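Local coordinates for defective in germ line development protein 3, isoform a (Caenorhabditis elegans, PDB 3N89), which acts in germ line development and carries four KH domains packed into a globular platform, probably serving to bind RNA or partner proteins, at residues 36-40 and 188-192; 27-31 and 87-91; 261-265 and 328-332; 293-299 and 313-319; 22-27 and 265-269. All blocks are in the same frame, centred on the assembly; numbering follows the deposited sequence.

Contact 1: residues 36-40 and 188-192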
# COMPACT_ATOMS: atom_id res chain seq x y z
N PHE A 36 -1.98 1.63 -3.79
CA PHE A 36 -1.48 3.00 -3.65
C PHE A 36 -2.66 3.96 -3.86
O PHE A 36 -3.46 3.78 -4.78
CB PHE A 36 -0.38 3.27 -4.69
CG PHE A 36 0.99 2.76 -4.29
CD1 PHE A 36 1.95 3.65 -3.81
CD2 PHE A 36 1.32 1.42 -4.41
CE1 PHE A 36 3.23 3.20 -3.44
CE2 PHE A 36 2.59 0.95 -4.05
CZ PHE A 36 3.55 1.85 -3.57
N GLU A 37 -2.74 5.00 -3.03
CA GLU A 37 -3.82 5.98 -3.12
C GLU A 37 -3.77 6.86 -4.37
O GLU A 37 -2.87 7.69 -4.52
CB GLU A 37 -3.80 6.85 -1.86
CG GLU A 37 -3.67 6.02 -0.60
CD GLU A 37 -3.80 6.83 0.65
OE1 GLU A 37 -4.90 7.36 0.90
OE2 GLU A 37 -2.79 6.95 1.38
N SER A 38 -4.76 6.69 -5.24
CA SER A 38 -4.86 7.42 -6.51
C SER A 38 -4.67 8.93 -6.45
O SER A 38 -4.25 9.54 -7.43
CB SER A 38 -6.20 7.11 -7.18
OG SER A 38 -7.29 7.60 -6.42
N GLN A 39 -5.01 9.54 -5.32
CA GLN A 39 -4.89 10.98 -5.14
C GLN A 39 -3.44 11.44 -5.22
O GLN A 39 -3.16 12.64 -5.28
CB GLN A 39 -5.50 11.38 -3.79
CG GLN A 39 -4.87 10.66 -2.60
CD GLN A 39 -5.52 11.03 -1.28
OE1 GLN A 39 -5.51 12.19 -0.86
NE2 GLN A 39 -6.09 10.03 -0.61
N TYR A 40 -2.52 10.49 -5.23
CA TYR A 40 -1.09 10.79 -5.29
C TYR A 40 -0.47 10.30 -6.60
O TYR A 40 0.73 10.47 -6.82
CB TYR A 40 -0.37 10.13 -4.11
CG TYR A 40 -0.88 10.56 -2.76
CD1 TYR A 40 -0.76 11.89 -2.34
CD2 TYR A 40 -1.50 9.65 -1.90
CE1 TYR A 40 -1.24 12.30 -1.10
CE2 TYR A 40 -1.98 10.05 -0.65
CZ TYR A 40 -1.85 11.38 -0.26
OH TYR A 40 -2.36 11.79 0.96
N LEU A 188 -6.22 13.35 8.35
CA LEU A 188 -5.68 12.67 7.18
C LEU A 188 -6.78 11.87 6.51
O LEU A 188 -7.56 11.19 7.18
CB LEU A 188 -4.53 11.72 7.55
CG LEU A 188 -3.99 10.94 6.34
CD1 LEU A 188 -2.48 11.13 6.23
CD2 LEU A 188 -4.35 9.47 6.44
N HIS A 189 -6.82 11.94 5.19
CA HIS A 189 -7.83 11.24 4.42
C HIS A 189 -7.24 10.06 3.65
O HIS A 189 -6.60 10.24 2.60
CB HIS A 189 -8.50 12.21 3.46
CG HIS A 189 -9.32 13.25 4.15
ND1 HIS A 189 -9.16 14.61 3.93
CD2 HIS A 189 -10.33 13.14 5.05
CE1 HIS A 189 -10.04 15.28 4.65
NE2 HIS A 189 -10.76 14.41 5.34
N PHE A 190 -7.44 8.85 4.16
CA PHE A 190 -6.92 7.67 3.49
C PHE A 190 -7.97 7.13 2.51
O PHE A 190 -9.12 6.93 2.89
CB PHE A 190 -6.55 6.60 4.51
CG PHE A 190 -5.75 5.46 3.93
CD1 PHE A 190 -4.43 5.66 3.53
CD2 PHE A 190 -6.31 4.19 3.78
CE1 PHE A 190 -3.69 4.62 2.98
CE2 PHE A 190 -5.57 3.15 3.24
CZ PHE A 190 -4.26 3.36 2.84
N THR A 191 -7.57 6.91 1.27
CA THR A 191 -8.47 6.39 0.25
C THR A 191 -8.20 4.92 0.03
O THR A 191 -7.18 4.53 -0.56
CB THR A 191 -8.28 7.09 -1.10
OG1 THR A 191 -6.89 7.09 -1.44
CG2 THR A 191 -8.81 8.51 -1.05
N LEU A 192 -9.13 4.09 0.49
CA LEU A 192 -9.00 2.66 0.34
C LEU A 192 -9.91 2.25 -0.80
O LEU A 192 -10.87 2.96 -1.11
CB LEU A 192 -9.44 1.95 1.62
CG LEU A 192 -9.15 0.46 1.70
CD1 LEU A 192 -7.64 0.27 1.87
CD2 LEU A 192 -9.90 -0.18 2.87
O HOH W 1 -6.86 8.00 -3.95
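F36 points its CA-CB bond away from strand 188-192, its ring instead meeting R101 in a cation-pi contact; the contact proper begins at E37. With chi1 near -47° and an extended chi2, the E37 carboxylate reaches the strand: OE1 accepts a hydrogen bond from T191 N at 2.7 Å and a nearly linear 169°, while OE2 lies 3.0 Å from CE1 of the F190 ring. L188, F190 and L192 pair their backbones with strand 236-242, so T191 N faces the other edge, where E37 meets it. The contact thus joins two type I KH folds: the turn follows the first strand of one, and 188-192 belongs to the first strand of another. S38 OG (2.5 Å) and Q39 N (2.8 Å) both hydrogen-bond water 1, which bridges to T191 OG1 at 2.7 Å. Q39 then sends NE2 to H189 O, a hydrogen bond of 3.3 Å. At Y40 the 3-10 turn is secured by Y40 N bonding E37 O at 2.9 Å.

Contact 2: residues 27-31 and 87-91; sequences PTRVT and TGYFG
T87 is extended (phi/psi -123/136) and runs antiparallel to strand 29-31, pairing with T31 in a non-hydrogen-bonded position with a CA-CA distance of 4.2 Å. Both threonines take chi1 m, and on their shared face of the sheet the hydroxyls meet, T87 OG1 to T31 OG1 at 2.7 Å, with either able to donate. G88 follows in a hydrogen-bonded pair with V30: G88 N donates to V30 O and V30 N to G88 O, each at 3.1 Å. Its backbone (159/-166) is one that calls for glycine, since a CB would jam against the preceding carbonyl; here the chain turns a corner. This is the pairing of first and last strands in a type I KH domain, which for the first KH domain of GLD-3 leads directly into the closing helix 90-102. Y89 (-62/135) occupies the N-cap position and pairs with R29, CA-CA 4.8 Å. The R29 guanidinium, on an m, m, m side chain, lays one face over G88 CA and Y89 N, with NH1 3.6 Å from Y89 N. With chi1 t, the Y89 ring turns its edge to T28, CD1 lying 3.5 Å from T28 OG1. F90 enters helical angles (-45/-42), and F90 N donates to T28 O at 2.8 Å. Its chi1 t ring offers an edge to V30, CD1 to CG2 4.1 Å, and stacks on Y332.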
# COMPACT_ATOMS: atom_id res chain seq x y z
N PRO A 27 10.69 -18.65 -12.82
CA PRO A 27 10.12 -18.33 -11.51
C PRO A 27 10.65 -17.04 -10.87
O PRO A 27 9.94 -16.40 -10.09
CB PRO A 27 10.46 -19.56 -10.68
CG PRO A 27 10.50 -20.66 -11.68
CD PRO A 27 11.25 -20.02 -12.82
N THR A 28 11.89 -16.68 -11.19
CA THR A 28 12.51 -15.48 -10.63
C THR A 28 11.98 -14.22 -11.29
O THR A 28 12.36 -13.11 -10.91
CB THR A 28 14.04 -15.49 -10.80
OG1 THR A 28 14.39 -15.00 -12.10
CG2 THR A 28 14.59 -16.90 -10.62
N ARG A 29 11.11 -14.40 -12.28
CA ARG A 29 10.50 -13.29 -12.99
C ARG A 29 9.10 -13.19 -12.44
O ARG A 29 8.23 -13.99 -12.78
CB ARG A 29 10.46 -13.60 -14.49
CG ARG A 29 11.81 -13.94 -15.09
CD ARG A 29 12.77 -12.78 -14.98
NE ARG A 29 12.26 -11.60 -15.67
CZ ARG A 29 12.94 -10.46 -15.79
NH1 ARG A 29 14.16 -10.37 -15.27
NH2 ARG A 29 12.40 -9.43 -16.42
N VAL A 30 8.86 -12.19 -11.60
CA VAL A 30 7.55 -12.07 -10.98
C VAL A 30 7.01 -10.65 -10.96
O VAL A 30 7.76 -9.69 -11.15
CB VAL A 30 7.59 -12.59 -9.52
CG1 VAL A 30 8.31 -13.92 -9.46
CG2 VAL A 30 8.30 -11.57 -8.64
N THR A 31 5.71 -10.53 -10.71
CA THR A 31 5.04 -9.24 -10.60
C THR A 31 4.53 -9.08 -9.16
O THR A 31 3.93 -10.00 -8.61
CB THR A 31 3.82 -9.14 -11.53
OG1 THR A 31 4.25 -9.10 -12.90
CG2 THR A 31 3.02 -7.87 -11.22
N THR A 87 6.94 -5.26 -11.96
CA THR A 87 7.37 -6.48 -12.64
C THR A 87 8.85 -6.52 -12.96
O THR A 87 9.42 -5.54 -13.44
CB THR A 87 6.61 -6.66 -13.98
OG1 THR A 87 5.20 -6.66 -13.73
CG2 THR A 87 7.03 -7.97 -14.66
N GLY A 88 9.48 -7.66 -12.71
CA GLY A 88 10.89 -7.80 -13.01
C GLY A 88 11.52 -8.91 -12.21
O GLY A 88 10.82 -9.74 -11.64
N TYR A 89 12.85 -8.95 -12.19
CA TYR A 89 13.54 -9.98 -11.43
C TYR A 89 13.15 -9.78 -9.97
O TYR A 89 13.11 -8.66 -9.47
CB TYR A 89 15.06 -9.84 -11.61
CG TYR A 89 15.87 -10.71 -10.67
CD1 TYR A 89 15.76 -12.10 -10.69
CD2 TYR A 89 16.69 -10.13 -9.70
CE1 TYR A 89 16.45 -12.90 -9.77
CE2 TYR A 89 17.39 -10.90 -8.77
CZ TYR A 89 17.26 -12.28 -8.80
OH TYR A 89 17.90 -13.04 -7.85
N PHE A 90 12.83 -10.88 -9.30
CA PHE A 90 12.43 -10.81 -7.90
C PHE A 90 13.30 -9.91 -7.02
O PHE A 90 12.80 -9.17 -6.18
CB PHE A 90 12.41 -12.20 -7.28
CG PHE A 90 12.06 -12.20 -5.84
CD1 PHE A 90 10.74 -12.02 -5.43
CD2 PHE A 90 13.05 -12.33 -4.88
CE1 PHE A 90 10.41 -11.98 -4.08
CE2 PHE A 90 12.74 -12.29 -3.52
CZ PHE A 90 11.42 -12.12 -3.12
N GLY A 91 14.62 -9.99 -7.21
CA GLY A 91 15.51 -9.18 -6.39
C GLY A 91 15.31 -7.68 -6.55
O GLY A 91 15.43 -6.93 -5.59

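Contact 3: residues 261-265 and 328-332; sequences ISMCF and LYTAY
One tyrosine ring, that of Y332, is used both by face and by edge. The M263 methyl sits over its face, CE being 3.7 Å from the ring centroid and 29° off the normal, a CH-pi contact with CE only 3.3 Å from Y332 CD1; SD lies 5.1 Å from the same centroid, a Met-aromatic contact. The edge of Y332 points at the face of F265 in a T-shaped pair, centroids 5.1 Å apart and planes at 88°, with Y332 CE1 3.7 Å from F265 CZ. The N-to-C directions of extended strand 261-265 and regular helix 328-332 are 22° apart, nearly parallel (signed crossing angle -22°), their axes 10.3 Å apart at closest. I261, M263 and F265 direct CA-CB at the helix. M263 is t, t, p and F265 chi1 p, while L328 and Y332, one turn apart, are both chi1 t. L328 sets CD1 3.9 Å from I261 CG2 and CD2 4.0 Å from M263 CE. Such apolar helix-on-sheet packing is the core of the KH fold, here of the fourth domain. The strand lies between strands 29-35 and 311-321, while the helix is bound to the first KH domain by Y332 OH on P27 O and Y329 OH on D94.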
# COMPACT_ATOMS: atom_id res chain seq x y z
N ILE A 261 -1.40 -7.64 -0.29
CA ILE A 261 -0.24 -7.67 -1.17
C ILE A 261 -0.19 -9.06 -1.80
O ILE A 261 -0.63 -10.03 -1.18
CB ILE A 261 1.05 -7.40 -0.35
CG1 ILE A 261 2.19 -6.98 -1.27
CG2 ILE A 261 1.46 -8.66 0.42
CD1 ILE A 261 3.36 -6.38 -0.51
N SER A 262 0.35 -9.16 -3.01
CA SER A 262 0.45 -10.46 -3.66
C SER A 262 1.53 -10.45 -4.72
O SER A 262 1.84 -9.40 -5.27
CB SER A 262 -0.88 -10.85 -4.31
OG SER A 262 -1.12 -10.05 -5.46
N MET A 263 2.08 -11.62 -5.00
CA MET A 263 3.14 -11.74 -6.00
C MET A 263 2.82 -12.89 -6.94
O MET A 263 2.60 -14.02 -6.49
CB MET A 263 4.46 -12.00 -5.29
CG MET A 263 5.66 -11.93 -6.20
SD MET A 263 7.14 -12.10 -5.21
CE MET A 263 7.13 -13.85 -4.91
N CYS A 264 2.81 -12.61 -8.24
CA CYS A 264 2.51 -13.64 -9.22
C CYS A 264 3.74 -14.10 -10.00
O CYS A 264 4.76 -13.41 -10.07
CB CYS A 264 1.44 -13.13 -10.20
SG CYS A 264 -0.08 -12.52 -9.40
N PHE A 265 3.62 -15.30 -10.59
CA PHE A 265 4.68 -15.89 -11.40
C PHE A 265 4.26 -17.26 -11.91
O PHE A 265 3.33 -17.87 -11.38
CB PHE A 265 5.99 -16.04 -10.61
CG PHE A 265 5.88 -16.92 -9.40
CD1 PHE A 265 5.32 -16.44 -8.22
CD2 PHE A 265 6.35 -18.23 -9.42
CE1 PHE A 265 5.23 -17.25 -7.08
CE2 PHE A 265 6.26 -19.05 -8.29
CZ PHE A 265 5.70 -18.55 -7.12
N LEU A 328 5.99 -13.65 3.21
CA LEU A 328 5.61 -13.99 1.84
C LEU A 328 6.83 -14.53 1.11
O LEU A 328 6.79 -15.61 0.51
CB LEU A 328 5.05 -12.75 1.13
CG LEU A 328 4.60 -12.85 -0.34
CD1 LEU A 328 3.77 -11.62 -0.70
CD2 LEU A 328 5.81 -12.95 -1.26
N TYR A 329 7.93 -13.78 1.14
CA TYR A 329 9.15 -14.22 0.47
C TYR A 329 9.57 -15.62 0.95
O TYR A 329 9.94 -16.47 0.15
CB TYR A 329 10.28 -13.21 0.69
CG TYR A 329 10.00 -11.84 0.10
CD1 TYR A 329 9.10 -11.67 -0.96
CD2 TYR A 329 10.68 -10.70 0.56
CE1 TYR A 329 8.89 -10.41 -1.53
CE2 TYR A 329 10.47 -9.44 -0.01
CZ TYR A 329 9.58 -9.31 -1.05
OH TYR A 329 9.38 -8.07 -1.62
N THR A 330 9.50 -15.86 2.26
CA THR A 330 9.86 -17.17 2.80
C THR A 330 9.01 -18.24 2.12
O THR A 330 9.51 -19.30 1.73
CB THR A 330 9.60 -17.25 4.31
OG1 THR A 330 10.43 -16.29 4.99
CG2 THR A 330 9.90 -18.64 4.84
N ALA A 331 7.72 -17.95 1.98
CA ALA A 331 6.80 -18.88 1.35
C ALA A 331 7.25 -19.08 -0.09
O ALA A 331 7.17 -20.19 -0.63
CB ALA A 331 5.38 -18.32 1.38
N TYR A 332 7.73 -18.01 -0.71
CA TYR A 332 8.20 -18.06 -2.08
C TYR A 332 9.42 -18.98 -2.19
O TYR A 332 9.44 -19.89 -3.02
CB TYR A 332 8.58 -16.65 -2.54
CG TYR A 332 9.15 -16.58 -3.94
CD1 TYR A 332 8.36 -16.86 -5.05
CD2 TYR A 332 10.47 -16.20 -4.15
CE1 TYR A 332 8.88 -16.76 -6.34
CE2 TYR A 332 11.00 -16.10 -5.44
CZ TYR A 332 10.20 -16.38 -6.52
OH TYR A 332 10.71 -16.25 -7.79

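Contact 4: residues 293-299 and 313-319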
# COMPACT_ATOMS: atom_id res chain seq x y z
N ILE A 293 -0.97 -17.25 1.51
CA ILE A 293 -1.80 -18.13 0.70
C ILE A 293 -1.18 -18.37 -0.67
O ILE A 293 -1.01 -17.44 -1.47
CB ILE A 293 -3.22 -17.55 0.50
CG1 ILE A 293 -3.92 -17.40 1.86
CG2 ILE A 293 -4.01 -18.46 -0.42
CD1 ILE A 293 -5.29 -16.74 1.78
N LEU A 294 -0.86 -19.63 -0.95
CA LEU A 294 -0.29 -20.02 -2.23
C LEU A 294 -1.41 -20.59 -3.12
O LEU A 294 -2.05 -21.57 -2.76
CB LEU A 294 0.80 -21.07 -2.03
CG LEU A 294 1.47 -21.68 -3.26
CD1 LEU A 294 2.16 -20.60 -4.10
CD2 LEU A 294 2.47 -22.73 -2.80
N LYS A 295 -1.64 -19.95 -4.25
CA LYS A 295 -2.66 -20.40 -5.19
C LYS A 295 -1.99 -20.82 -6.49
O LYS A 295 -1.22 -20.06 -7.07
CB LYS A 295 -3.66 -19.28 -5.48
CG LYS A 295 -4.66 -19.62 -6.58
CD LYS A 295 -5.72 -18.56 -6.74
CE LYS A 295 -6.75 -18.97 -7.78
NZ LYS A 295 -7.98 -18.13 -7.73
N MET A 296 -2.29 -22.04 -6.94
CA MET A 296 -1.71 -22.54 -8.17
C MET A 296 -2.80 -22.92 -9.15
O MET A 296 -3.66 -23.74 -8.84
CB MET A 296 -0.82 -23.76 -7.89
CG MET A 296 0.26 -23.48 -6.88
SD MET A 296 1.81 -24.34 -7.18
CE MET A 296 2.68 -23.10 -8.12
N THR A 297 -2.77 -22.29 -10.32
CA THR A 297 -3.75 -22.56 -11.36
C THR A 297 -3.07 -23.28 -12.51
O THR A 297 -2.31 -22.68 -13.27
CB THR A 297 -4.37 -21.26 -11.87
OG1 THR A 297 -5.10 -20.63 -10.81
CG2 THR A 297 -5.31 -21.54 -13.03
N PRO A 298 -3.33 -24.58 -12.65
CA PRO A 298 -2.70 -25.33 -13.74
C PRO A 298 -3.06 -24.77 -15.10
O PRO A 298 -4.22 -24.47 -15.37
CB PRO A 298 -3.24 -26.75 -13.54
CG PRO A 298 -4.64 -26.48 -13.03
CD PRO A 298 -4.39 -25.39 -12.01
N SER A 299 -2.06 -24.59 -15.95
CA SER A 299 -2.26 -24.08 -17.30
C SER A 299 -1.32 -24.84 -18.22
O SER A 299 -0.36 -25.45 -17.75
CB SER A 299 -1.97 -22.57 -17.37
OG SER A 299 -0.62 -22.28 -17.05
N LEU A 313 2.65 -26.36 -17.08
CA LEU A 313 3.13 -25.38 -16.11
C LEU A 313 2.06 -24.93 -15.12
O LEU A 313 0.87 -25.14 -15.35
CB LEU A 313 3.67 -24.15 -16.85
CG LEU A 313 2.64 -23.24 -17.51
CD1 LEU A 313 2.22 -22.17 -16.51
CD2 LEU A 313 3.22 -22.58 -18.74
N ASN A 314 2.49 -24.31 -14.02
CA ASN A 314 1.58 -23.81 -12.99
C ASN A 314 1.64 -22.29 -12.86
O ASN A 314 2.71 -21.70 -12.96
CB ASN A 314 1.94 -24.41 -11.63
CG ASN A 314 1.67 -25.89 -11.54
OD1 ASN A 314 0.52 -26.33 -11.50
ND2 ASN A 314 2.74 -26.68 -11.50
N CYS A 315 0.49 -21.66 -12.63
CA CYS A 315 0.42 -20.21 -12.43
C CYS A 315 0.29 -20.02 -10.93
O CYS A 315 -0.76 -20.29 -10.34
CB CYS A 315 -0.81 -19.61 -13.12
SG CYS A 315 -0.83 -19.77 -14.91
N ALA A 316 1.36 -19.56 -10.29
CA ALA A 316 1.35 -19.36 -8.86
C ALA A 316 1.01 -17.92 -8.49
O ALA A 316 1.18 -17.00 -9.28
CB ALA A 316 2.70 -19.75 -8.27
N SER A 317 0.53 -17.75 -7.26
CA SER A 317 0.18 -16.45 -6.72
C SER A 317 0.25 -16.57 -5.20
O SER A 317 -0.33 -17.49 -4.62
CB SER A 317 -1.24 -16.06 -7.16
OG SER A 317 -1.70 -14.91 -6.46
N LEU A 318 0.98 -15.66 -4.57
CA LEU A 318 1.11 -15.66 -3.12
C LEU A 318 0.45 -14.41 -2.58
O LEU A 318 0.72 -13.31 -3.07
CB LEU A 318 2.59 -15.69 -2.71
CG LEU A 318 3.35 -17.00 -2.95
CD1 LEU A 318 3.35 -17.31 -4.42
CD2 LEU A 318 4.78 -16.89 -2.45
N ARG A 319 -0.43 -14.57 -1.59
CA ARG A 319 -1.10 -13.42 -1.01
C ARG A 319 -0.84 -13.32 0.49
O ARG A 319 -0.30 -14.25 1.11
CB ARG A 319 -2.62 -13.47 -1.25
CG ARG A 319 -3.06 -13.62 -2.70
CD ARG A 319 -3.24 -15.08 -3.07
NE ARG A 319 -3.82 -15.23 -4.40
CZ ARG A 319 -5.04 -14.83 -4.73
NH1 ARG A 319 -5.82 -14.25 -3.82
NH2 ARG A 319 -5.48 -14.99 -5.97
O HOH W 2 -2.93 -19.23 -9.53
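This is an antiparallel beta hairpin pairing, joining strands 293-301 and 311-321 within the fourth KH domain. It supplies two adjacent strands of the sheet shared with the first KH domain, and in the type I KH fold these correspond to the second and third strands. The segment axes run 154° apart and approach to 4.4 Å. The register is unbroken from I293-R319 to S299-L313, and the hydrogen-bonded pairs are I293-R319, K295-S317, T297-C315 and S299-L313. Seven of their eight amide bonds are sound: the shortest are K295 N to S317 O and T297 N to C315 O, both 2.8 Å, and the longest is L313 N to S299 O, 3.2 Å; S317 N to K295 O, 2.9 Å at 121°, is weak. On one face L294, M296, A316 and L318 pack, with L294 CD1 3.5 Å from L318 CD1 and M296 CE 3.4 Å from A316 CB; L318 also meets helix 325-335. The opposite face is more polar: R319 NE donates to S317 OG at 3.0 Å, and its guanidinium also bonds M369 O. There, water 2 hydrogen-bonds T297 OG1 at 2.9 Å and donates to C315 O at 2.5 Å.

Contact 5: residues 22-27 and 265-269; sequences MIEINP and FNIKN
I25, P27 and N266 bury the most surface here, and they meet by packing, mainly apolar. Segment 22-27 has no regular helix or strand and passes across strand 265-268 at 105° between end-to-end directions, with P27 and I267 nearest, CA-CA 5.4 Å. I25 (-127/79, chi1 m, chi2 t) points at the strand. Its CG2 rests 3.9 Å from N266 CB, 3.9 Å from I267 N and 3.8 Å from K268 N, while CD1 lies 4.0 Å from K268 CG along the aliphatic part of that lysine. P27 (-55/-28, ring C-gamma exo) sets CG 3.6 Å from I267 CD1, CA 3.7 Å from N266 O and O 4.0 Å from F265 CB; the same carbonyl accepts a hydrogen bond from Y332 OH. The crossing places the loop leading into strand 29-35, the first strand of the first KH domain, over the first strand of the fourth; the two strands are neighbours in one antiparallel sheet. N266 (chi1 m) turns sideways, its CB against I25 CG2 and its ND2 4.0 Å from M22 CE. M22 (chi1 m, chi2 t) and I25 also touch L313, and I267 (chi1 t) reaches helix 325-335 at V335.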
# COMPACT_ATOMS: atom_id res chain seq x y z
N MET A 22 5.73 -18.89 -25.68
CA MET A 22 6.29 -18.49 -24.40
C MET A 22 7.80 -18.46 -24.56
O MET A 22 8.43 -19.48 -24.84
CB MET A 22 5.93 -19.48 -23.29
CG MET A 22 4.45 -19.53 -22.94
SD MET A 22 4.22 -19.97 -21.20
CE MET A 22 4.08 -18.32 -20.47
N ILE A 23 8.38 -17.28 -24.40
CA ILE A 23 9.81 -17.15 -24.50
C ILE A 23 10.42 -17.90 -23.33
O ILE A 23 11.28 -18.77 -23.51
CB ILE A 23 10.23 -15.67 -24.47
CG1 ILE A 23 9.71 -14.96 -25.72
CG2 ILE A 23 11.74 -15.55 -24.35
CD1 ILE A 23 10.36 -15.43 -27.02
N GLU A 24 9.97 -17.59 -22.12
CA GLU A 24 10.51 -18.25 -20.94
C GLU A 24 9.49 -18.38 -19.82
O GLU A 24 8.53 -17.61 -19.73
CB GLU A 24 11.74 -17.50 -20.43
CG GLU A 24 11.42 -16.17 -19.75
CD GLU A 24 12.67 -15.40 -19.34
OE1 GLU A 24 13.54 -15.97 -18.65
OE2 GLU A 24 12.78 -14.21 -19.70
N ILE A 25 9.72 -19.36 -18.96
CA ILE A 25 8.89 -19.62 -17.79
C ILE A 25 9.90 -19.65 -16.65
O ILE A 25 10.30 -20.72 -16.19
CB ILE A 25 8.17 -20.98 -17.90
CG1 ILE A 25 7.42 -21.06 -19.23
CG2 ILE A 25 7.19 -21.15 -16.75
CD1 ILE A 25 6.78 -22.42 -19.48
N ASN A 26 10.32 -18.46 -16.22
CA ASN A 26 11.32 -18.28 -15.16
C ASN A 26 10.69 -17.80 -13.86
O ASN A 26 10.21 -16.66 -13.77
CB ASN A 26 12.36 -17.26 -15.64
CG ASN A 26 13.50 -17.07 -14.66
OD1 ASN A 26 13.40 -17.43 -13.49
ND2 ASN A 26 14.59 -16.49 -15.14
N PRO A 27 10.69 -18.65 -12.82
CA PRO A 27 10.12 -18.33 -11.51
C PRO A 27 10.65 -17.04 -10.87
O PRO A 27 9.94 -16.40 -10.09
CB PRO A 27 10.46 -19.56 -10.68
CG PRO A 27 10.50 -20.66 -11.68
CD PRO A 27 11.25 -20.02 -12.82
N PHE A 265 3.62 -15.30 -10.59
CA PHE A 265 4.68 -15.89 -11.40
C PHE A 265 4.26 -17.26 -11.91
O PHE A 265 3.33 -17.87 -11.38
CB PHE A 265 5.99 -16.04 -10.61
CG PHE A 265 5.88 -16.92 -9.40
CD1 PHE A 265 5.32 -16.44 -8.22
CD2 PHE A 265 6.35 -18.23 -9.42
CE1 PHE A 265 5.23 -17.25 -7.08
CE2 PHE A 265 6.26 -19.05 -8.29
CZ PHE A 265 5.70 -18.55 -7.12
N ASN A 266 4.94 -17.72 -12.96
CA ASN A 266 4.66 -19.03 -13.55
C ASN A 266 5.81 -19.97 -13.19
O ASN A 266 6.92 -19.52 -12.92
CB ASN A 266 4.54 -18.91 -15.07
CG ASN A 266 3.49 -17.90 -15.49
OD1 ASN A 266 2.49 -17.70 -14.80
ND2 ASN A 266 3.69 -17.28 -16.65
N ILE A 267 5.57 -21.27 -13.20
CA ILE A 267 6.64 -22.19 -12.87
C ILE A 267 6.50 -23.58 -13.47
O ILE A 267 5.50 -24.27 -13.24
CB ILE A 267 6.81 -22.28 -11.33
CG1 ILE A 267 8.03 -23.15 -10.99
CG2 ILE A 267 5.55 -22.84 -10.68
CD1 ILE A 267 8.59 -22.87 -9.62
N LYS A 268 7.49 -23.98 -14.26
CA LYS A 268 7.48 -25.30 -14.89
C LYS A 268 7.46 -26.35 -13.78
O LYS A 268 8.18 -26.22 -12.79
CB LYS A 268 8.73 -25.49 -15.77
CG LYS A 268 8.51 -25.22 -17.26
CD LYS A 268 9.80 -25.33 -18.06
CE LYS A 268 10.75 -24.18 -17.72
NZ LYS A 268 12.06 -24.22 -18.47
N ASN A 269 6.63 -27.37 -13.94
CA ASN A 269 6.50 -28.44 -12.95
C ASN A 269 7.86 -28.98 -12.52
O ASN A 269 8.06 -29.33 -11.36

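Overall arrangement
From the N terminus, contact 5 opens at 22-27 and closes at 265-269, a long loop that encloses contacts 1 and 2. Contact 2 starts at P27, which ends contact 5's first segment, and at 87-91 joins the first KH domain's first strand to the end of its third and the start of helix 90-102; contact 1 begins within that loop at 36-40 and ends at 188-192 in the third domain, so the two cross. Contact 3 runs from 261-265, sharing F265 with contact 5, to 328-332, with contact 4 within its span. Contacts 2 to 5 all reach the sheet common to the first and fourth domains; contact 1, centred at least 24 Å away, ties the first to the third.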